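Local coordinates for protein beta-galactosidase (Bacillus circulans subsp. alkalophilus, PDB 3TTY) that hydrolyses terminal non-reducing beta-D-galactose residues from beta-D-galactosides, and holds galactose in a pocket of its TIM-barrel domain, at residues 335-340 and 618-623; 395-400 and 440-445; 479-484 and 603-608. All coordinates share one frame; numbering follows the deposited sequence.

Interaction 1 of 3, residues 335-340 and 618-623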
# COMPACT_ATOMS: atom_id res chain seq x y z
N VAL A 335 24.55 28.72 5.82
CA VAL A 335 25.02 30.09 5.95
C VAL A 335 25.16 30.74 4.58
O VAL A 335 24.78 31.90 4.38
CB VAL A 335 26.36 30.15 6.70
CG1 VAL A 335 26.85 31.60 6.79
CG2 VAL A 335 26.22 29.52 8.09
N ALA A 336 25.71 29.98 3.64
CA ALA A 336 25.92 30.42 2.26
C ALA A 336 24.62 30.91 1.62
O ALA A 336 24.64 31.75 0.72
CB ALA A 336 26.50 29.28 1.44
N HIS A 337 23.49 30.38 2.07
CA HIS A 337 22.21 30.74 1.46
C HIS A 337 21.36 31.69 2.28
O HIS A 337 20.24 31.98 1.90
CB HIS A 337 21.44 29.49 1.04
CG HIS A 337 22.12 28.73 -0.06
ND1 HIS A 337 22.12 29.17 -1.37
CD2 HIS A 337 22.85 27.60 -0.04
CE1 HIS A 337 22.81 28.32 -2.11
NE2 HIS A 337 23.26 27.36 -1.33
N GLY A 338 21.92 32.23 3.36
CA GLY A 338 21.26 33.29 4.09
C GLY A 338 21.10 33.05 5.58
O GLY A 338 20.58 33.90 6.29
N ALA A 339 21.54 31.90 6.06
CA ALA A 339 21.40 31.57 7.48
C ALA A 339 22.38 32.38 8.34
O ALA A 339 23.57 32.42 8.05
CB ALA A 339 21.60 30.07 7.71
N ASP A 340 21.86 33.01 9.38
CA ASP A 340 22.70 33.78 10.31
C ASP A 340 22.77 33.12 11.68
O ASP A 340 23.19 33.73 12.66
CB ASP A 340 22.20 35.23 10.43
CG ASP A 340 22.77 36.14 9.35
OD1 ASP A 340 23.48 35.62 8.46
OD2 ASP A 340 22.48 37.36 9.38
N GLU A 618 30.13 23.50 -4.96
CA GLU A 618 29.11 24.53 -5.00
C GLU A 618 29.68 25.89 -4.65
O GLU A 618 30.45 26.04 -3.69
CB GLU A 618 27.99 24.16 -4.04
CG GLU A 618 26.96 25.25 -3.84
CD GLU A 618 25.95 24.87 -2.78
OE1 GLU A 618 26.08 23.77 -2.21
OE2 GLU A 618 25.05 25.69 -2.51
N VAL A 619 29.31 26.90 -5.43
CA VAL A 619 29.67 28.26 -5.08
C VAL A 619 28.44 29.15 -4.97
O VAL A 619 27.59 29.17 -5.86
CB VAL A 619 30.66 28.85 -6.10
CG1 VAL A 619 31.12 30.22 -5.63
CG2 VAL A 619 31.85 27.92 -6.29
N ALA A 620 28.35 29.90 -3.88
CA ALA A 620 27.24 30.82 -3.68
C ALA A 620 27.75 32.10 -3.03
O ALA A 620 28.79 32.09 -2.37
CB ALA A 620 26.16 30.18 -2.84
N GLU A 621 27.02 33.19 -3.21
CA GLU A 621 27.52 34.49 -2.80
C GLU A 621 26.57 35.22 -1.87
O GLU A 621 25.36 35.25 -2.10
CB GLU A 621 27.80 35.36 -4.03
CG GLU A 621 28.33 36.76 -3.68
CD GLU A 621 28.27 37.74 -4.85
OE1 GLU A 621 27.17 37.90 -5.43
OE2 GLU A 621 29.31 38.34 -5.21
N ARG A 622 27.13 35.81 -0.82
CA ARG A 622 26.42 36.80 -0.03
C ARG A 622 27.25 38.08 -0.03
O ARG A 622 28.48 38.04 -0.02
CB ARG A 622 26.19 36.30 1.41
CG ARG A 622 25.26 35.11 1.52
CD ARG A 622 25.12 34.62 2.97
NE ARG A 622 24.37 35.56 3.81
CZ ARG A 622 24.10 35.38 5.10
NH1 ARG A 622 24.51 34.29 5.74
NH2 ARG A 622 23.44 36.31 5.77
N VAL A 623 26.56 39.22 -0.05
CA VAL A 623 27.20 40.52 -0.19
C VAL A 623 26.80 41.44 0.95
O VAL A 623 25.62 41.56 1.29
CB VAL A 623 26.81 41.18 -1.53
CG1 VAL A 623 27.32 42.61 -1.58
CG2 VAL A 623 27.33 40.36 -2.71
O HOH W 1 23.58 32.89 -1.68

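Interaction 2 of 3, residues 395-400 and 440-445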
# COMPACT_ATOMS: atom_id res chain seq x y z
N SER A 395 21.89 38.21 -0.88
CA SER A 395 22.06 37.78 -2.26
C SER A 395 21.89 38.95 -3.21
O SER A 395 21.04 39.82 -3.00
CB SER A 395 21.03 36.70 -2.63
OG SER A 395 21.00 36.52 -4.04
N GLU A 396 22.70 38.97 -4.27
CA GLU A 396 22.54 39.94 -5.35
C GLU A 396 22.30 39.23 -6.68
O GLU A 396 22.73 39.69 -7.74
CB GLU A 396 23.73 40.92 -5.41
CG GLU A 396 23.63 41.97 -4.29
CD GLU A 396 24.75 43.00 -4.29
OE1 GLU A 396 25.64 42.94 -5.18
OE2 GLU A 396 24.74 43.86 -3.39
N ALA A 397 21.59 38.11 -6.59
CA ALA A 397 21.19 37.32 -7.74
C ALA A 397 20.58 38.19 -8.83
O ALA A 397 19.89 39.17 -8.54
CB ALA A 397 20.20 36.24 -7.33
N LYS A 398 20.86 37.81 -10.08
CA LYS A 398 20.25 38.44 -11.25
C LYS A 398 19.30 37.45 -11.88
O LYS A 398 18.62 37.76 -12.85
CB LYS A 398 21.30 38.84 -12.30
CG LYS A 398 22.33 39.85 -11.84
CD LYS A 398 21.69 41.12 -11.33
CE LYS A 398 22.76 42.12 -10.90
NZ LYS A 398 23.76 42.39 -12.00
N VAL A 399 19.28 36.24 -11.34
CA VAL A 399 18.38 35.21 -11.84
C VAL A 399 17.43 34.78 -10.71
O VAL A 399 17.87 34.53 -9.58
CB VAL A 399 19.18 34.00 -12.37
CG1 VAL A 399 18.24 32.89 -12.84
CG2 VAL A 399 20.13 34.43 -13.48
N ALA A 400 16.14 34.69 -11.01
CA ALA A 400 15.14 34.27 -10.03
C ALA A 400 14.35 33.07 -10.53
O ALA A 400 14.11 32.93 -11.73
CB ALA A 400 14.20 35.40 -9.70
N GLN A 440 24.34 32.73 -9.42
CA GLN A 440 23.66 33.15 -8.21
C GLN A 440 22.17 33.31 -8.50
O GLN A 440 21.78 34.00 -9.44
CB GLN A 440 24.24 34.47 -7.72
CG GLN A 440 23.62 34.98 -6.44
CD GLN A 440 23.97 34.14 -5.22
OE1 GLN A 440 24.89 33.30 -5.26
NE2 GLN A 440 23.24 34.35 -4.12
N THR A 441 21.34 32.66 -7.69
CA THR A 441 19.91 32.62 -7.96
C THR A 441 19.09 32.76 -6.68
O THR A 441 19.49 32.30 -5.61
CB THR A 441 19.52 31.29 -8.62
OG1 THR A 441 19.85 30.23 -7.73
CG2 THR A 441 20.30 31.07 -9.89
N ASP A 442 17.94 33.42 -6.79
CA ASP A 442 16.98 33.52 -5.69
C ASP A 442 15.72 32.75 -6.03
O ASP A 442 15.17 32.90 -7.12
CB ASP A 442 16.55 34.96 -5.47
CG ASP A 442 17.66 35.83 -4.98
OD1 ASP A 442 18.64 35.29 -4.43
OD2 ASP A 442 17.52 37.07 -5.13
N MET A 443 15.25 31.96 -5.07
CA MET A 443 13.89 31.43 -5.12
C MET A 443 12.96 32.55 -4.68
O MET A 443 13.21 33.20 -3.66
CB MET A 443 13.76 30.22 -4.19
CG MET A 443 14.63 29.04 -4.57
SD MET A 443 14.17 28.36 -6.17
CE MET A 443 12.40 28.19 -5.95
N ILE A 444 11.90 32.80 -5.45
CA ILE A 444 11.03 33.93 -5.15
C ILE A 444 9.55 33.57 -5.25
O ILE A 444 9.19 32.59 -5.89
CB ILE A 444 11.30 35.13 -6.08
CG1 ILE A 444 10.99 34.76 -7.54
CG2 ILE A 444 12.74 35.62 -5.93
CD1 ILE A 444 10.80 35.98 -8.45
N SER A 445 8.70 34.37 -4.61
CA SER A 445 7.26 34.22 -4.78
C SER A 445 6.83 34.77 -6.15
O SER A 445 7.57 35.52 -6.81
CB SER A 445 6.51 34.95 -3.67
OG SER A 445 6.28 36.31 -4.01
O HOH W 2 22.78 36.06 -10.80

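Interaction 3 of 3, residues 479-484 and 603-608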
# COMPACT_ATOMS: atom_id res chain seq x y z
N GLY A 479 12.87 44.76 -20.51
CA GLY A 479 14.13 44.18 -20.92
C GLY A 479 14.51 42.84 -20.29
O GLY A 479 15.56 42.28 -20.62
N GLY A 480 13.67 42.33 -19.39
CA GLY A 480 13.97 41.10 -18.70
C GLY A 480 13.72 39.89 -19.57
O GLY A 480 13.05 40.00 -20.59
N THR A 481 14.27 38.73 -19.20
CA THR A 481 13.83 37.51 -19.84
C THR A 481 13.00 36.62 -18.90
O THR A 481 13.29 36.49 -17.69
CB THR A 481 14.94 36.72 -20.62
OG1 THR A 481 15.18 35.44 -20.02
CG2 THR A 481 16.20 37.48 -20.72
N PHE A 482 11.94 36.06 -19.46
CA PHE A 482 11.03 35.26 -18.67
C PHE A 482 10.98 33.88 -19.29
O PHE A 482 10.96 33.75 -20.51
CB PHE A 482 9.64 35.90 -18.66
CG PHE A 482 8.61 35.13 -17.87
CD1 PHE A 482 8.62 35.15 -16.49
CD2 PHE A 482 7.64 34.39 -18.52
CE1 PHE A 482 7.67 34.44 -15.77
CE2 PHE A 482 6.69 33.69 -17.81
CZ PHE A 482 6.70 33.70 -16.43
N VAL A 483 10.98 32.85 -18.44
CA VAL A 483 10.90 31.48 -18.93
C VAL A 483 9.71 30.74 -18.31
O VAL A 483 9.53 30.77 -17.10
CB VAL A 483 12.19 30.69 -18.61
CG1 VAL A 483 12.09 29.25 -19.15
CG2 VAL A 483 13.41 31.42 -19.16
N THR A 484 8.90 30.08 -19.12
CA THR A 484 7.87 29.21 -18.55
C THR A 484 7.71 27.95 -19.38
O THR A 484 8.45 27.75 -20.35
CB THR A 484 6.54 29.96 -18.22
OG1 THR A 484 5.69 29.12 -17.43
CG2 THR A 484 5.81 30.39 -19.48
N GLU A 603 24.12 34.35 -20.62
CA GLU A 603 25.01 35.12 -21.47
C GLU A 603 24.24 36.27 -22.12
O GLU A 603 24.73 37.38 -22.21
CB GLU A 603 25.67 34.26 -22.55
CG GLU A 603 26.65 35.04 -23.42
CD GLU A 603 27.14 34.27 -24.64
OE1 GLU A 603 27.82 34.88 -25.50
OE2 GLU A 603 26.84 33.05 -24.75
N GLU A 604 23.02 35.97 -22.57
CA GLU A 604 22.20 36.96 -23.26
C GLU A 604 22.02 38.20 -22.39
O GLU A 604 22.04 39.32 -22.89
CB GLU A 604 20.83 36.37 -23.57
CG GLU A 604 19.90 37.30 -24.32
CD GLU A 604 18.66 36.57 -24.80
OE1 GLU A 604 18.21 35.66 -24.08
OE2 GLU A 604 18.16 36.89 -25.90
N GLN A 605 21.87 37.99 -21.09
CA GLN A 605 21.64 39.08 -20.17
C GLN A 605 22.94 39.49 -19.49
O GLN A 605 22.93 40.23 -18.50
CB GLN A 605 20.59 38.67 -19.14
CG GLN A 605 19.17 38.60 -19.71
CD GLN A 605 18.54 39.98 -19.84
OE1 GLN A 605 19.16 41.00 -19.51
NE2 GLN A 605 17.31 40.03 -20.31
N GLY A 606 24.06 39.00 -20.02
CA GLY A 606 25.36 39.32 -19.47
C GLY A 606 25.56 38.87 -18.03
O GLY A 606 26.30 39.50 -17.28
N VAL A 607 24.91 37.78 -17.63
CA VAL A 607 25.12 37.27 -16.27
C VAL A 607 26.07 36.09 -16.30
O VAL A 607 25.97 35.24 -17.17
CB VAL A 607 23.80 36.97 -15.51
CG1 VAL A 607 22.72 36.56 -16.47
CG2 VAL A 607 24.02 35.93 -14.43
N LYS A 608 27.02 36.08 -15.37
CA LYS A 608 28.14 35.14 -15.40
C LYS A 608 28.24 34.31 -14.12
O LYS A 608 27.85 34.77 -13.05
CB LYS A 608 29.44 35.92 -15.59
CG LYS A 608 29.60 36.56 -16.97
CD LYS A 608 30.89 37.36 -17.08
CE LYS A 608 31.15 37.81 -18.52
NZ LYS A 608 29.99 38.51 -19.14

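Interaction 1 of 3, residues 335-340 and 618-623
The carbonyl O of V335 is gripped twice: R622 NH1 reaches it at 2.8 Å from strand 617-624, and G338 N comes back to it from within the turn. That second bond belongs to the Schellman motif, with G338 as its C-prime residue, that ends helix 326-336 just before the last strand of the TIM barrel. The C-terminal domain thus docks its edge strand onto the closing helix-strand corner of the barrel. R622 has the largest share of the contact. Its chain bends at chi3 (70°), which sets NE for a guanidinium lying beneath the turn, with G338 CA 3.6 Å above the plane and over its centre. NH1 also donates to A339 O, from above that carbonyl plane. NH2 makes a salt bridge with D340 OD1 at 2.8 Å, on the syn side but tilted out of the carboxylate plane, and close to the guanidinium's own plane; a second NH2 partner is A393 O, and D340 OD2 accepts from D392 N. The buried charges of R622 and D340 are therefore paired. At the other end H337 and E618 meet tip to tip, NE2 giving OE2 a bond of 2.7 Å (158°), the ring and carboxylate planes 34° apart. E618 OE1 takes Q333 and H635. Between the two polar clusters A620 CB sits 3.9 Å from H337 CE1, and a water donates to both A336 O and E621 O.

Interaction 2 of 3, residues 395-400 and 440-445
Q440 lies against the turn at A397, and its side chain binds the loop before strand 399-402 to the neighbouring strand. Its CB passes A397 CA at 4.2 Å; CG, anti to the backbone N (chi1 -179°), comes to 3.6 Å from the same CA. The chain then bends at chi2, and the amide turns to S395. There NE2 gives S395 OG an almost straight hydrogen bond of 3.1 Å (177°), lying in the amide plane, while OE1 accepts from E621 N of strand 617-624. S395 OG donates to D442 OD1 at 2.7 Å, using the syn lone pair, and accepts a further bond from A397 N, which makes an ST turn. The hydroxyl is thus fixed by three bonds. D442 OD1 also pairs with R295, and OD2 takes Y453, so this buried carboxylate is held at both oxygens. A397 CB lies beside OD1, and a water joins K398 N to Q440 O. Further along, D442 N bonds to V399 O at 3.0 Å, the side chains of V399 and T441 run alongside each other on one face of the sheet, T441 CG2 near V399 CB and CG1, and I444 CD1 packs on A400 CB at 3.7 Å. Two parallel neighbouring strands joined through helices 405-413 and 423-435 form the beta-alpha-beta crossover of an alpha/beta domain, here at the edge of the trimerisation domain's sheet.

Interaction 3 of 3, residues 479-484 and 603-608
The side-chain amide of Q605 is met at its edge by G479 O, which lies beyond NE2 and close to the amide plane. T481 CG2 is modelled near the same plane on the CG-to-NE2 side, but too close to NE2 for its place to be relied on. Neither of these atoms lies over a face. The backbone around G480 approaches the amino end obliquely, G480 C being 3.7 Å from NE2. The bond that joins the segments runs from Q605 NE2 to G479 O, 2.9 Å long and fairly straight (165°), though the crowding at NE2 leaves its exact geometry doubtful. Q605 gets there with a bend at chi2 (-79°), which turns CD toward the glycine carbonyl. The other end of the amide, OE1, accepts from K454 NZ. Nearby E604 turns its carboxylate to Y583 and R574. Both backbones leave a helix here through a Schellman motif: G479 follows helix 468-477, and G606 is the C-prime residue of helix 591-604. The contact therefore sets the end of helix 591-604 beside the start of strand 481-485, which runs parallel between strands 455-458 and 580-585 of the mixed sheet.

How the interactions relate
The three contacts follow one another across the subunit, interaction 2 lying between the others: its centre is about 12 Å from each of theirs, while the centres of interactions 1 and 3 are about 22 Å apart. Along the chain, interaction 1 closes a long loop from the TIM barrel to the C-terminal domain, and interactions 2 and 3 are nested inside it in series. Both reach the mixed sheet of the trimerisation domain. Interactions 1 and 2 touch through the E621-Q440 bond and the packing of V623 on E396; interactions 2 and 3 meet more lightly through V399 and V607. Barrel, trimerisation domain and C-terminal domain are thus joined inside one subunit of the trimer.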